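Local coordinates for cyclic nucleotide-binding protein (Ruegeria pomeroyi, PDB 3FX3) that is probably a DNA-binding transcription factor of the CRP type, pairing a cyclic nucleotide-binding domain with a helix-turn-helix domain, at residues W62-R67 with G72-V77. Numbering follows the deposited sequence.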
loop_
_atom_site.group_PDB
_atom_site.type_symbol
_atom_site.label_atom_id
_atom_site.label_comp_id
_atom_site.label_asym_id
_atom_site.label_seq_id
_atom_site.Cartn_x
_atom_site.Cartn_y
_atom_site.Cartn_z
ATOM N N TRP B 62 9.284 -20.661 -3.665
ATOM C CA TRP B 62 8.729 -19.628 -4.551
ATOM C C TRP B 62 7.548 -20.196 -5.332
ATOM O O TRP B 62 7.643 -21.273 -5.920
ATOM C CB TRP B 62 9.793 -19.154 -5.528
ATOM C CG TRP B 62 10.826 -18.285 -4.903
ATOM C CD1 TRP B 62 11.955 -18.682 -4.257
ATOM C CD2 TRP B 62 10.808 -16.852 -4.847
ATOM N NE1 TRP B 62 12.654 -17.576 -3.801
ATOM C CE2 TRP B 62 11.956 -16.445 -4.148
ATOM C CE3 TRP B 62 9.925 -15.878 -5.317
ATOM C CZ2 TRP B 62 12.248 -15.105 -3.908
ATOM C CZ3 TRP B 62 10.222 -14.540 -5.086
ATOM C CH2 TRP B 62 11.384 -14.171 -4.404
ATOM N N VAL B 63 6.446 -19.461 -5.346
ATOM C CA VAL B 63 5.236 -19.842 -6.077
ATOM C C VAL B 63 4.978 -18.788 -7.130
ATOM O O VAL B 63 5.096 -17.594 -6.852
ATOM C CB VAL B 63 4.043 -19.921 -5.109
ATOM C CG1 VAL B 63 2.720 -20.154 -5.837
ATOM C CG2 VAL B 63 4.310 -21.030 -4.102
ATOM N N LYS B 64 4.653 -19.198 -8.349
ATOM C CA LYS B 64 4.281 -18.219 -9.374
ATOM C C LYS B 64 2.787 -18.286 -9.655
ATOM O O LYS B 64 2.194 -19.362 -9.617
ATOM C CB LYS B 64 5.077 -18.421 -10.657
ATOM C CG LYS B 64 4.608 -19.556 -11.575
ATOM C CD LYS B 64 5.397 -19.622 -12.908
ATOM C CE LYS B 64 5.291 -21.022 -13.523
ATOM N NZ LYS B 64 6.038 -21.211 -14.804
ATOM N N LEU B 65 2.186 -17.141 -9.938
ATOM C CA LEU B 65 0.814 -17.073 -10.395
ATOM C C LEU B 65 0.866 -16.637 -11.858
ATOM O O LEU B 65 1.602 -15.718 -12.187
ATOM C CB LEU B 65 0.022 -16.043 -9.587
ATOM C CG LEU B 65 -0.597 -16.481 -8.246
ATOM C CD1 LEU B 65 0.265 -17.432 -7.495
ATOM C CD2 LEU B 65 -0.980 -15.269 -7.355
ATOM N N PHE B 66 0.055 -17.248 -12.710
ATOM C CA PHE B 66 0.078 -16.939 -14.143
ATOM C C PHE B 66 -1.299 -17.161 -14.771
ATOM O O PHE B 66 -2.083 -17.973 -14.279
ATOM C CB PHE B 66 1.144 -17.800 -14.842
ATOM C CG PHE B 66 0.878 -19.284 -14.782
ATOM C CD1 PHE B 66 1.313 -20.030 -13.707
ATOM C CD2 PHE B 66 0.227 -19.934 -15.828
ATOM C CE1 PHE B 66 1.070 -21.404 -13.634
ATOM C CE2 PHE B 66 -0.019 -21.309 -15.784
ATOM C CZ PHE B 66 0.413 -22.050 -14.693
ATOM N N ARG B 67 -1.611 -16.413 -15.827
ATOM C CA ARG B 67 -2.804 -16.689 -16.607
ATOM C C ARG B 67 -2.455 -17.118 -18.010
ATOM O O ARG B 67 -1.391 -16.792 -18.524
ATOM C CB ARG B 67 -3.795 -15.534 -16.612
ATOM C CG ARG B 67 -3.291 -14.222 -17.153
ATOM C CD ARG B 67 -4.485 -13.237 -17.383
ATOM N NE ARG B 67 -4.913 -13.186 -18.791
ATOM C CZ ARG B 67 -4.230 -12.598 -19.785
ATOM N NH1 ARG B 67 -3.051 -11.990 -19.540
ATOM N NH2 ARG B 67 -4.717 -12.630 -21.039
ATOM N N GLY B 72 -2.442 -19.005 -25.934
ATOM C CA GLY B 72 -2.004 -20.170 -25.182
ATOM C C GLY B 72 -0.698 -20.042 -24.419
ATOM O O GLY B 72 -0.175 -21.039 -23.944
ATOM N N SER B 73 -0.162 -18.833 -24.308
ATOM C CA SER B 73 1.072 -18.619 -23.552
ATOM C C SER B 73 0.791 -18.300 -22.083
ATOM O O SER B 73 -0.209 -17.680 -21.752
ATOM C CB SER B 73 1.915 -17.499 -24.171
ATOM O OG SER B 73 2.537 -17.960 -25.367
ATOM N N GLU B 74 1.684 -18.777 -21.221
ATOM C CA GLU B 74 1.647 -18.476 -19.798
ATOM C C GLU B 74 2.190 -17.066 -19.624
ATOM O O GLU B 74 3.345 -16.814 -19.954
ATOM C CB GLU B 74 2.486 -19.491 -18.991
ATOM C CG GLU B 74 1.913 -20.947 -19.000
ATOM C CD GLU B 74 2.611 -21.927 -18.020
ATOM O OE1 GLU B 74 3.551 -21.527 -17.281
ATOM O OE2 GLU B 74 2.184 -23.115 -17.988
ATOM N N ALA B 75 1.339 -16.154 -19.160
ATOM C CA ALA B 75 1.722 -14.817 -18.716
ATOM C C ALA B 75 1.861 -14.795 -17.170
ATOM O O ALA B 75 0.850 -14.846 -16.484
ATOM C CB ALA B 75 0.642 -13.822 -19.128
ATOM N N VAL B 76 3.084 -14.686 -16.639
ATOM C CA VAL B 76 3.311 -14.611 -15.186
ATOM C C VAL B 76 2.757 -13.309 -14.637
ATOM O O VAL B 76 3.063 -12.257 -15.137
ATOM C CB VAL B 76 4.795 -14.758 -14.800
ATOM C CG1 VAL B 76 5.011 -14.570 -13.288
ATOM C CG2 VAL B 76 5.322 -16.141 -15.239
ATOM N N VAL B 77 1.928 -13.399 -13.614
ATOM C CA VAL B 77 1.291 -12.245 -12.986
ATOM C C VAL B 77 2.015 -11.846 -11.688
ATOM O O VAL B 77 2.051 -10.667 -11.328
ATOM C CB VAL B 77 -0.175 -12.595 -12.623
ATOM C CG1 VAL B 77 -0.806 -11.525 -11.680
ATOM C CG2 VAL B 77 -0.969 -12.776 -13.852
HETATM O O HOH W 1 4.850 -23.345 -15.743
#
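The carboxylate of Glu74 lies over one face of the Phe66 ring, the two planes 20° apart, with Glu74 CD 3.5 Å from Phe66 CE2 and Glu74 OE1 above the ring plane, nearer its rim. Phe66 CG sits between its own N and carbonyl carbon (chi1 63°), which stands the ring up from the strand to meet the extended Glu74 chain. Lys64 arrives on the same face of the sheet, crossing Glu74 at about a right angle; its NZ makes a long salt bridge to Glu74 OE1 at 3.5 Å. A water hydrogen-bonded to both Lys64 NZ (2.6 Å) and Glu74 OE1 bridges the charged pair as well. Nearer the backbone than its NZ, Lys64 CD touches Val76 CG2 at 4.2 Å. Ala75 and Arg67 occupy the other face, where Ala75 CB meets the Arg67 guanidinium obliquely, 4.1 Å from Arg67 NH1. Main-chain bonds fix the register: Arg67 and Ala75 bond reciprocally, and Val77 N reaches Leu65 O at 2.7 Å. Phe66 and Val76 form the intervening non-hydrogen-bonded pair, with a CA-H...O contact from Phe66 to Ala75 O. This is the turn end of the antiparallel hairpin 62-68/74-81 in the cupin-type beta roll of a cyclic nucleotide-binding domain.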